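Local coordinates for cellulose biosynthesis protein BcsG (Salmonella typhimurium LT2, PDB 5OLT) that is required for cellulose biosynthesis, this chain being the zinc-binding extramembrane domain of a membrane protein assigned to the alkaline phosphatase family, at residues I64-L69 with L217-G222; M147-E152 with F213-P218; G256-V261 with L333-S338; V296-M301 with V339-L344. All blocks are in the same frame, centred on the assembly; numbering follows the deposited sequence.

Contact 1. Residues I64-L69 with L217-G222; sequences INICSL and LPLHDG. With ZN (zinc ion), chain B.
The zinc site of BcsG lies near the end of strand 60-66, where Cys-67 meets Leu-217 and His-220. Cysteine suits this place because its sulfur is a good zinc ligand and still packs against carbon. With SG anti to the backbone N (chi1 -179°), the sulfur reaches the zinc ion at 2.3 Å, while CB lies 4.1 Å from Leu-217 CD1. The His-220 ring turns its rim to the same sulfur, CD2 approaching SG to 3.7 Å near the ring plane. That ring is also held by ND1, which donates to Asp-221 O at 2.7 Å, almost exactly in the ring plane. Ser-102, Glu-266, His-267 and water 3 complete the metal shell.

No direct hydrogen bond joins 64-69 to 217-222; water does the work. Water 1 donates to Cys-67 O and accepts from Leu-219 N, while water 2 links Ser-68 OG to Asp-221 N and also lies over the centre of one His-220 ring face. Leu-219 supplies the apolar packing: its CD1 touches both Ile-66 CG2 (4.0 Å) and Leu-69 CB (3.9 Å), which lie to the same side of it. Its CB makes a van der Waals approach to the backbone, 3.5 Å from Cys-67 O. A type I turn from Leu-217 to His-220 presents these groups. His-220 NE2 bonds a citrate, probably from the crystallisation liquor. Around this core, Leu-69 and Leu-219 pack on helix 234-255, and Ile-66 faces strand 259-265.

Contact 2. Residues M147-E152 with F213-P218; sequences MDHNGE and FFNLLP
At the edge of the mixed sheet of this alpha/beta domain, beside a parallel bridge, Asp-148 grips Leu-217 through its carboxylate: OD1 takes the Leu-217 N-H on its syn lone pair at 2.9 Å, with an N-H...O angle of 160°. The same oxygen accepts from His-149 ND1 at 3.3 Å, close to the imidazole plane, so a single carboxylate atom holds both a backbone amide and the ring of the next residue. CG of Asp-148 stands between the backbone N and the carbonyl carbon (chi1 64°), which turns the acid toward the end of strand 210-216. An aspartate is apt here, being short and able to accept twice. A third bond, Asp-148 N to Asn-215 O at 3.2 Å, is a parallel-sheet link: the bridge pairs Met-147 with Asn-215 where strand 142-147, the outermost strand at one side of the sheet, ends beside strand 210-216.

Farther out, Asn-215 points its side chain to the same sheet face as Met-147, and its ND2 is bonded to Glu-266, a zinc ligand, which makes Asn-215 a second-shell residue. Phe-214 offers its rim to the Met-147/Asp-148 peptide, CE1 lying 3.8 Å from Asp-148 N; helix 191-203 also packs on this phenyl group. Asp-148 OD2 lies near Pro-218 CD and beside Asp-191, a like charge that may raise the affinity of one of the two acids for a proton. Over one face of the His-149 ring, offset toward the rim, stands Leu-217 CD2, 4.0 Å from the ring centroid in a CH-pi contact.

Contact 3. Residues G256-V261 with L333-S338; sequences GRKVMV and LFTEDS
Lys-258 and Phe-334 slide past each other in opposite directions. Starting at the backbone, Lys-258 CB stands over one face of the phenyl ring, offset toward the rim, 4.0 Å from the centroid and 21° off the ring normal, a CH-pi contact. CG continues the chain, 4.0 Å from Phe-334 CD1. CD reaches the root of the aromatic side chain, 3.7 Å from Phe-334 CB. CE then touches the methyl of Thr-335, CG2 at 3.8 Å, and beyond it chi4 (63°) bends NZ off the line of the extended chain. Lysine fits this partly exposed place because four methylenes can shield a buried aromatic before the charge begins.

Leu-333 CD1 packs over the centre of the opposite face, so the ring is sandwiched between aliphatic groups. Its far end meets the strand itself, CE1 lying 3.8 Å from Val-259 N, with Val-259 O at the ring edge; CZ is 4.4 Å from Met-260 CB. The loop after helix 318-328 thus places Phe-334 against the start of strand 259-265, while Phe-59 meets the ring beside strand 60-66 and Met-260 packs on helix 318-328.

Contact 4. Residues V296-M301 with V339-L344; sequences VKFFGM and VNWNKL
Met-301 and Trp-341 meet tip to tip, and sulfur-aromatic contact comes first among the interactions. Met-301 SD lies 4.8 Å from the centroid of the indole six-membered ring, 74° off its normal, so the sulfur sits at the edge in a Met-aromatic contact. Methionine, flexible and polarisable, suits such an edge; it is modelled in two conformers, and these contacts belong to one of them.

Apolar and aromatic packing adds to this. A bend at chi3 (68°) places Met-301 CE 3.4 Å from Trp-341 CZ2 and 3.6 Å from Val-339 CG2. Phe-298 approaches the indole edge near its plane, CD2 standing 4.0 Å from Trp-341 CH2, and its CE2 is 4.4 Å from Leu-344 CD2. Val-339 CG1 meanwhile rests over one face of the indole, offset toward the rim. Trp-341 also meets His-305 edge-to-face.

No hydrogen bond crosses between 296-301 and 339-344; polar bonding instead shapes the helix. Asn-340 is the N-cap: OD1 accepts from Lys-343 N at 3.0 Å with an N-H...O angle of 170°, the donor standing above the amide plane. A short side chain with a carbonyl oxygen is well suited to that position. Together these contacts pack the N-capped short helix 341-345 against the end of strand 291-299 in the mixed sheet, through a Met-aromatic pair and apolar side chains.

All four contacts reach one mixed sheet, and they gather in two pairs. Contacts 1 and 2, centres 9 Å apart, share Leu-217 and Pro-218 and lie by the zinc site: contact 1 supplies the ligand Cys-67, while contact 2 approaches the metal through the shared Leu-217, whose side chain is about 5 Å from the zinc ion. A probable hydrogen bond, Asn-65 N to Phe-214 O at 2.8 Å, ties their strands. Contacts 3 and 4, centres 8 Å apart, are joined likewise by Val-259 O and Phe-299 N at 2.8 Å. Between the centres of contacts 1 and 3 lie about 29 Å, yet Ile-64 CD1 touches Val-261 CG1 at 3.7 Å, as strands 60-66 and 259-265 are neighbours.

Contact 1. Residues I64-L69 with L217-G222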
# COMPACT_ATOMS: atom_id res chain seq x y z
N ILE A 64 7.03 -1.94 -2.45
CA ILE A 64 6.99 -1.53 -3.85
C ILE A 64 5.67 -0.77 -4.03
O ILE A 64 4.58 -1.37 -4.04
CB ILE A 64 7.06 -2.79 -4.77
CG1 ILE A 64 8.40 -3.51 -4.56
CG2 ILE A 64 6.84 -2.40 -6.23
CD1 ILE A 64 8.55 -4.77 -5.38
N ASN A 65 5.75 0.57 -4.13
CA ASN A 65 4.59 1.45 -4.11
C ASN A 65 4.38 1.98 -5.52
O ASN A 65 5.22 2.71 -6.05
CB ASN A 65 4.88 2.56 -3.08
CG ASN A 65 3.73 3.51 -2.88
OD1 ASN A 65 2.55 3.11 -2.74
ND2 ASN A 65 4.07 4.79 -2.84
N ILE A 66 3.30 1.55 -6.16
CA ILE A 66 3.11 1.74 -7.60
C ILE A 66 2.05 2.77 -7.88
O ILE A 66 0.90 2.61 -7.47
CB ILE A 66 2.71 0.41 -8.28
CG1 ILE A 66 3.79 -0.67 -8.03
CG2 ILE A 66 2.44 0.61 -9.79
CD1 ILE A 66 3.36 -2.07 -8.45
N CYS A 67 2.42 3.83 -8.61
CA CYS A 67 1.45 4.85 -9.01
C CYS A 67 0.47 4.27 -10.05
O CYS A 67 0.89 3.54 -10.94
CB CYS A 67 2.23 6.06 -9.59
SG CYS A 67 1.20 7.47 -10.12
N SER A 68 -0.81 4.66 -9.94
CA SER A 68 -1.76 4.48 -11.06
C SER A 68 -2.03 3.01 -11.41
O SER A 68 -1.99 2.64 -12.59
CB SER A 68 -1.31 5.28 -12.29
OG SER A 68 -1.25 6.67 -11.97
N LEU A 69 -2.40 2.22 -10.40
CA LEU A 69 -2.70 0.80 -10.57
C LEU A 69 -3.81 0.43 -9.58
O LEU A 69 -3.54 0.30 -8.38
CB LEU A 69 -1.43 -0.04 -10.32
CG LEU A 69 -1.67 -1.56 -10.40
CD1 LEU A 69 -2.15 -1.95 -11.78
CD2 LEU A 69 -0.35 -2.27 -10.06
N LEU A 217 6.74 5.00 -11.02
CA LEU A 217 5.91 5.86 -11.83
C LEU A 217 5.54 5.39 -13.28
O LEU A 217 4.88 6.16 -13.98
CB LEU A 217 6.70 7.21 -11.97
CG LEU A 217 5.89 8.47 -12.18
CD1 LEU A 217 5.01 8.74 -10.96
CD2 LEU A 217 6.82 9.65 -12.45
N PRO A 218 5.92 4.17 -13.73
CA PRO A 218 5.73 3.95 -15.17
C PRO A 218 4.28 3.98 -15.65
O PRO A 218 4.04 4.26 -16.83
CB PRO A 218 6.35 2.57 -15.40
CG PRO A 218 6.16 1.87 -14.10
CD PRO A 218 6.43 2.95 -13.07
N LEU A 219 3.32 3.68 -14.76
CA LEU A 219 1.92 3.61 -15.18
C LEU A 219 1.24 4.97 -15.14
O LEU A 219 0.08 5.08 -15.51
CB LEU A 219 1.16 2.60 -14.32
CG LEU A 219 1.81 1.21 -14.31
CD1 LEU A 219 0.90 0.28 -13.49
CD2 LEU A 219 2.10 0.64 -15.70
N HIS A 220 1.95 6.03 -14.71
CA HIS A 220 1.33 7.35 -14.70
C HIS A 220 0.95 7.81 -16.10
O HIS A 220 1.66 7.56 -17.06
CB HIS A 220 2.27 8.36 -14.07
CG HIS A 220 1.62 9.69 -13.72
ND1 HIS A 220 1.19 10.61 -14.67
CD2 HIS A 220 1.33 10.23 -12.52
CE1 HIS A 220 0.71 11.68 -14.06
NE2 HIS A 220 0.80 11.48 -12.76
N ASP A 221 -0.19 8.50 -16.21
CA ASP A 221 -0.62 9.06 -17.49
C ASP A 221 0.48 9.96 -18.11
O ASP A 221 1.24 10.63 -17.41
CB ASP A 221 -1.92 9.86 -17.29
CG ASP A 221 -2.73 9.96 -18.58
OD1 ASP A 221 -2.33 9.38 -19.65
OD2 ASP A 221 -3.78 10.63 -18.50
N GLY A 222 0.56 9.93 -19.43
CA GLY A 222 1.46 10.84 -20.14
C GLY A 222 2.86 10.32 -20.38
O GLY A 222 3.65 11.00 -21.01
ZN ZN B . 0.35 8.33 -8.19
O HOH W 1 3.44 3.39 -11.90
O HOH W 2 -1.95 8.50 -13.90
O HOH W 3 -0.26 10.23 -9.70

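Contact 2. Residues M147-E152 with F213-P218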
# COMPACT_ATOMS: atom_id res chain seq x y z
N MET A 147 13.65 5.17 -6.03
CA MET A 147 12.56 5.51 -6.97
C MET A 147 13.01 5.18 -8.38
O MET A 147 14.23 5.12 -8.66
CB MET A 147 12.18 7.00 -6.89
CG MET A 147 11.66 7.42 -5.53
SD MET A 147 10.92 9.06 -5.51
CE MET A 147 10.57 9.19 -3.75
N ASP A 148 12.04 5.00 -9.28
CA ASP A 148 12.39 4.89 -10.69
C ASP A 148 12.24 6.25 -11.40
O ASP A 148 12.19 6.31 -12.62
CB ASP A 148 11.63 3.76 -11.39
CG ASP A 148 10.15 3.98 -11.43
OD1 ASP A 148 9.67 5.08 -11.12
OD2 ASP A 148 9.42 2.99 -11.80
N HIS A 149 12.21 7.33 -10.61
CA HIS A 149 12.06 8.67 -11.15
C HIS A 149 12.68 9.64 -10.15
O HIS A 149 13.09 9.24 -9.07
CB HIS A 149 10.57 8.96 -11.39
CG HIS A 149 9.73 8.99 -10.15
ND1 HIS A 149 9.27 7.88 -9.47
CD2 HIS A 149 9.29 10.07 -9.45
CE1 HIS A 149 8.57 8.28 -8.41
NE2 HIS A 149 8.56 9.61 -8.39
N ASN A 150 12.75 10.92 -10.51
CA ASN A 150 13.48 11.83 -9.63
C ASN A 150 12.62 12.46 -8.54
O ASN A 150 13.16 13.19 -7.70
CB ASN A 150 14.23 12.90 -10.45
CG ASN A 150 13.29 13.84 -11.21
OD1 ASN A 150 12.12 13.99 -10.85
ND2 ASN A 150 13.81 14.49 -12.26
N GLY A 151 11.31 12.20 -8.52
CA GLY A 151 10.45 12.73 -7.43
C GLY A 151 10.19 14.22 -7.45
O GLY A 151 9.60 14.74 -6.51
N GLU A 152 10.58 14.92 -8.52
CA GLU A 152 10.43 16.37 -8.55
C GLU A 152 9.00 16.78 -8.79
O GLU A 152 8.50 17.68 -8.10
CB GLU A 152 11.37 17.01 -9.58
CG GLU A 152 12.81 16.95 -9.16
CD GLU A 152 13.77 17.52 -10.20
OE1 GLU A 152 13.33 18.14 -11.20
OE2 GLU A 152 14.99 17.34 -10.00
N PHE A 213 11.75 1.66 0.90
CA PHE A 213 10.57 2.22 0.25
C PHE A 213 10.91 2.53 -1.19
O PHE A 213 11.83 3.33 -1.47
CB PHE A 213 10.14 3.50 0.98
CG PHE A 213 8.90 4.12 0.42
CD1 PHE A 213 7.67 3.47 0.60
CD2 PHE A 213 8.94 5.31 -0.28
CE1 PHE A 213 6.50 4.05 0.10
CE2 PHE A 213 7.76 5.89 -0.83
CZ PHE A 213 6.55 5.23 -0.63
N PHE A 214 10.19 1.90 -2.11
CA PHE A 214 10.46 2.04 -3.54
C PHE A 214 9.21 2.57 -4.24
O PHE A 214 8.17 1.90 -4.19
CB PHE A 214 10.87 0.66 -4.10
CG PHE A 214 11.10 0.58 -5.60
CD1 PHE A 214 11.43 1.70 -6.41
CD2 PHE A 214 11.00 -0.68 -6.24
CE1 PHE A 214 11.65 1.57 -7.77
CE2 PHE A 214 11.23 -0.80 -7.61
CZ PHE A 214 11.55 0.31 -8.38
N ASN A 215 9.29 3.77 -4.85
CA ASN A 215 8.13 4.33 -5.55
C ASN A 215 8.34 4.30 -7.07
O ASN A 215 9.40 4.64 -7.56
CB ASN A 215 7.85 5.77 -5.07
CG ASN A 215 6.61 6.33 -5.71
OD1 ASN A 215 6.69 7.05 -6.70
ND2 ASN A 215 5.44 6.01 -5.13
N LEU A 216 7.31 3.81 -7.77
CA LEU A 216 7.35 3.53 -9.21
C LEU A 216 6.30 4.31 -9.98
O LEU A 216 5.12 4.20 -9.68
CB LEU A 216 7.07 2.02 -9.49
CG LEU A 216 8.07 1.03 -8.96
CD1 LEU A 216 7.88 0.83 -7.47
CD2 LEU A 216 7.90 -0.30 -9.69
N LEU A 217 6.74 5.00 -11.02
CA LEU A 217 5.91 5.86 -11.83
C LEU A 217 5.54 5.39 -13.28
O LEU A 217 4.88 6.16 -13.98
CB LEU A 217 6.70 7.21 -11.97
CG LEU A 217 5.89 8.47 -12.18
CD1 LEU A 217 5.01 8.74 -10.96
CD2 LEU A 217 6.82 9.65 -12.45
N PRO A 218 5.92 4.17 -13.73
CA PRO A 218 5.73 3.95 -15.17
C PRO A 218 4.28 3.98 -15.65
O PRO A 218 4.04 4.26 -16.83
CB PRO A 218 6.35 2.57 -15.40
CG PRO A 218 6.16 1.87 -14.10
CD PRO A 218 6.43 2.95 -13.07

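Contact 3. Residues G256-V261 with L333-S338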
# COMPACT_ATOMS: atom_id res chain seq x y z
N GLY A 256 18.46 -16.75 -2.65
CA GLY A 256 18.28 -17.35 -1.33
C GLY A 256 18.15 -16.38 -0.15
O GLY A 256 17.99 -16.83 0.98
N ARG A 257 18.18 -15.07 -0.40
CA ARG A 257 18.02 -14.07 0.65
C ARG A 257 16.63 -14.13 1.28
O ARG A 257 15.63 -14.45 0.63
CB ARG A 257 18.28 -12.67 0.09
CG ARG A 257 19.70 -12.45 -0.44
CD ARG A 257 19.91 -10.99 -0.77
NE ARG A 257 19.83 -10.13 0.40
CZ ARG A 257 20.75 -10.04 1.37
NH1 ARG A 257 21.86 -10.77 1.34
NH2 ARG A 257 20.58 -9.21 2.38
N LYS A 258 16.58 -13.80 2.58
CA LYS A 258 15.31 -13.68 3.29
C LYS A 258 14.76 -12.27 3.04
O LYS A 258 15.36 -11.27 3.44
CB LYS A 258 15.52 -13.90 4.79
CG LYS A 258 15.94 -15.34 5.11
CD LYS A 258 16.34 -15.48 6.56
CE LYS A 258 16.70 -16.94 6.91
NZ LYS A 258 17.89 -17.48 6.18
N VAL A 259 13.63 -12.21 2.33
CA VAL A 259 13.04 -10.94 1.92
C VAL A 259 11.54 -11.01 2.08
O VAL A 259 10.90 -11.98 1.69
CB VAL A 259 13.40 -10.55 0.48
CG1 VAL A 259 12.87 -9.13 0.15
CG2 VAL A 259 14.90 -10.57 0.22
N MET A 260 10.97 -9.93 2.62
CA MET A 260 9.53 -9.73 2.63
C MET A 260 9.24 -8.64 1.63
O MET A 260 9.70 -7.52 1.81
CB MET A 260 9.06 -9.32 4.03
CG MET A 260 7.56 -9.06 4.11
SD MET A 260 7.12 -8.61 5.79
CE MET A 260 5.35 -8.39 5.65
N VAL A 261 8.49 -8.97 0.58
CA VAL A 261 8.13 -7.99 -0.48
C VAL A 261 6.66 -7.65 -0.32
O VAL A 261 5.81 -8.53 -0.23
CB VAL A 261 8.41 -8.53 -1.89
CG1 VAL A 261 7.93 -7.51 -2.93
CG2 VAL A 261 9.91 -8.80 -2.04
N LEU A 333 9.64 -16.34 11.25
CA LEU A 333 8.85 -17.10 10.30
C LEU A 333 9.74 -17.65 9.16
O LEU A 333 9.36 -18.66 8.55
CB LEU A 333 7.60 -16.36 9.83
CG LEU A 333 7.72 -15.09 9.05
CD1 LEU A 333 8.15 -15.38 7.63
CD2 LEU A 333 6.39 -14.35 8.99
N PHE A 334 10.88 -17.02 8.88
CA PHE A 334 11.77 -17.47 7.81
C PHE A 334 12.52 -18.76 8.12
O PHE A 334 13.00 -19.40 7.21
CB PHE A 334 12.82 -16.41 7.43
CG PHE A 334 12.24 -15.17 6.80
CD1 PHE A 334 12.00 -15.15 5.43
CD2 PHE A 334 11.96 -14.02 7.57
CE1 PHE A 334 11.48 -14.01 4.82
CE2 PHE A 334 11.44 -12.86 6.96
CZ PHE A 334 11.19 -12.87 5.58
N THR A 335 12.61 -19.12 9.40
CA THR A 335 13.38 -20.29 9.76
C THR A 335 12.54 -21.38 10.41
O THR A 335 13.09 -22.43 10.80
CB THR A 335 14.58 -19.90 10.66
OG1 THR A 335 14.07 -19.16 11.77
CG2 THR A 335 15.58 -19.05 9.89
N GLU A 336 11.23 -21.17 10.52
CA GLU A 336 10.32 -22.20 11.07
C GLU A 336 10.24 -23.40 10.14
O GLU A 336 10.11 -23.24 8.92
CB GLU A 336 8.90 -21.63 11.26
CG GLU A 336 8.72 -20.71 12.47
CD GLU A 336 9.02 -21.37 13.81
OE1 GLU A 336 8.85 -22.60 13.96
OE2 GLU A 336 9.44 -20.67 14.75
N ASP A 337 10.28 -24.61 10.70
CA ASP A 337 10.10 -25.81 9.87
C ASP A 337 8.70 -25.86 9.25
O ASP A 337 8.52 -26.42 8.17
CB ASP A 337 10.27 -27.08 10.73
CG ASP A 337 11.66 -27.21 11.39
OD1 ASP A 337 12.68 -26.78 10.80
OD2 ASP A 337 11.72 -27.79 12.50
N SER A 338 7.72 -25.32 9.96
CA SER A 338 6.33 -25.36 9.50
C SER A 338 5.72 -24.03 9.92
O SER A 338 5.81 -23.65 11.11
CB SER A 338 5.59 -26.53 10.17
OG SER A 338 4.21 -26.57 9.82

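Contact 4. Residues V296-M301 with V339-L344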
# COMPACT_ATOMS: atom_id res chain seq x y z
N VAL A 296 1.66 -9.60 -0.78
CA VAL A 296 2.86 -9.84 0.02
C VAL A 296 3.44 -11.16 -0.43
O VAL A 296 2.70 -12.12 -0.66
CB VAL A 296 2.52 -9.91 1.53
CG1 VAL A 296 3.77 -10.11 2.38
CG2 VAL A 296 1.78 -8.64 1.98
N LYS A 297 4.76 -11.19 -0.56
CA LYS A 297 5.46 -12.44 -0.88
C LYS A 297 6.68 -12.54 0.01
O LYS A 297 7.42 -11.56 0.18
CB LYS A 297 5.92 -12.46 -2.35
CG LYS A 297 6.43 -13.81 -2.85
CD LYS A 297 6.58 -13.81 -4.38
CE LYS A 297 7.24 -15.10 -4.86
NZ LYS A 297 6.49 -16.34 -4.53
N PHE A 298 6.90 -13.72 0.57
CA PHE A 298 8.12 -13.98 1.36
C PHE A 298 9.10 -14.85 0.57
O PHE A 298 8.68 -15.82 -0.11
CB PHE A 298 7.77 -14.69 2.66
CG PHE A 298 6.89 -13.88 3.59
CD1 PHE A 298 7.46 -13.01 4.54
CD2 PHE A 298 5.50 -14.00 3.53
CE1 PHE A 298 6.64 -12.28 5.41
CE2 PHE A 298 4.68 -13.27 4.37
CZ PHE A 298 5.26 -12.42 5.33
N PHE A 299 10.36 -14.48 0.62
CA PHE A 299 11.43 -15.20 -0.08
C PHE A 299 12.40 -15.70 0.97
O PHE A 299 12.60 -15.06 2.02
CB PHE A 299 12.18 -14.28 -1.03
CG PHE A 299 11.33 -13.78 -2.17
CD1 PHE A 299 10.51 -12.65 -2.01
CD2 PHE A 299 11.33 -14.44 -3.38
CE1 PHE A 299 9.73 -12.18 -3.05
CE2 PHE A 299 10.52 -13.98 -4.42
CZ PHE A 299 9.75 -12.85 -4.25
N GLY A 300 12.97 -16.87 0.69
CA GLY A 300 14.03 -17.42 1.53
C GLY A 300 13.53 -18.13 2.76
O GLY A 300 14.32 -18.38 3.69
N MET A 301 12.24 -18.47 2.81
CA MET A 301 11.68 -19.21 3.95
C MET A 301 12.09 -20.68 3.91
O MET A 301 12.13 -21.29 2.84
CB MET A 301 10.17 -19.13 4.01
CG MET A 301 9.63 -17.72 4.26
SD MET A 301 7.83 -17.72 4.28
CE MET A 301 7.43 -18.65 5.76
N VAL A 339 5.13 -23.33 8.96
CA VAL A 339 4.43 -22.06 9.25
C VAL A 339 2.95 -22.22 9.28
O VAL A 339 2.37 -22.89 8.41
CB VAL A 339 4.85 -20.97 8.22
CG1 VAL A 339 3.98 -19.70 8.30
CG2 VAL A 339 6.30 -20.62 8.50
N ASN A 340 2.31 -21.64 10.29
CA ASN A 340 0.86 -21.64 10.37
C ASN A 340 0.33 -20.45 9.56
O ASN A 340 0.14 -19.35 10.10
CB ASN A 340 0.41 -21.53 11.84
CG ASN A 340 -1.08 -21.65 12.02
OD1 ASN A 340 -1.86 -21.55 11.07
ND2 ASN A 340 -1.51 -21.88 13.27
N TRP A 341 0.13 -20.68 8.27
CA TRP A 341 -0.29 -19.62 7.34
C TRP A 341 -1.66 -19.08 7.65
O TRP A 341 -1.93 -17.90 7.42
CB TRP A 341 -0.22 -20.10 5.89
CG TRP A 341 1.18 -20.23 5.44
CD1 TRP A 341 1.95 -21.39 5.41
CD2 TRP A 341 2.04 -19.19 4.99
NE1 TRP A 341 3.20 -21.12 4.97
CE2 TRP A 341 3.30 -19.78 4.69
CE3 TRP A 341 1.86 -17.81 4.78
CZ2 TRP A 341 4.38 -19.04 4.20
CZ3 TRP A 341 2.96 -17.07 4.29
CH2 TRP A 341 4.20 -17.70 4.01
N ASN A 342 -2.55 -19.93 8.17
CA ASN A 342 -3.84 -19.43 8.64
C ASN A 342 -3.72 -18.42 9.72
O ASN A 342 -4.27 -17.33 9.60
CB ASN A 342 -4.68 -20.59 9.14
CG ASN A 342 -5.03 -21.49 8.04
OD1 ASN A 342 -4.36 -22.49 7.81
ND2 ASN A 342 -6.06 -21.13 7.30
N LYS A 343 -2.98 -18.74 10.76
CA LYS A 343 -2.81 -17.81 11.87
C LYS A 343 -2.13 -16.53 11.38
O LYS A 343 -2.57 -15.43 11.75
CB LYS A 343 -1.97 -18.46 12.97
CG LYS A 343 -1.82 -17.63 14.22
CD LYS A 343 -1.05 -18.41 15.25
CE LYS A 343 -0.96 -17.67 16.55
NZ LYS A 343 -0.08 -18.46 17.48
N LEU A 344 -1.11 -16.66 10.54
CA LEU A 344 -0.38 -15.49 10.04
C LEU A 344 -1.29 -14.53 9.27
O LEU A 344 -1.06 -13.32 9.32
CB LEU A 344 0.78 -15.92 9.15
CG LEU A 344 1.66 -14.81 8.54
CD1 LEU A 344 2.32 -13.98 9.63
CD2 LEU A 344 2.72 -15.47 7.67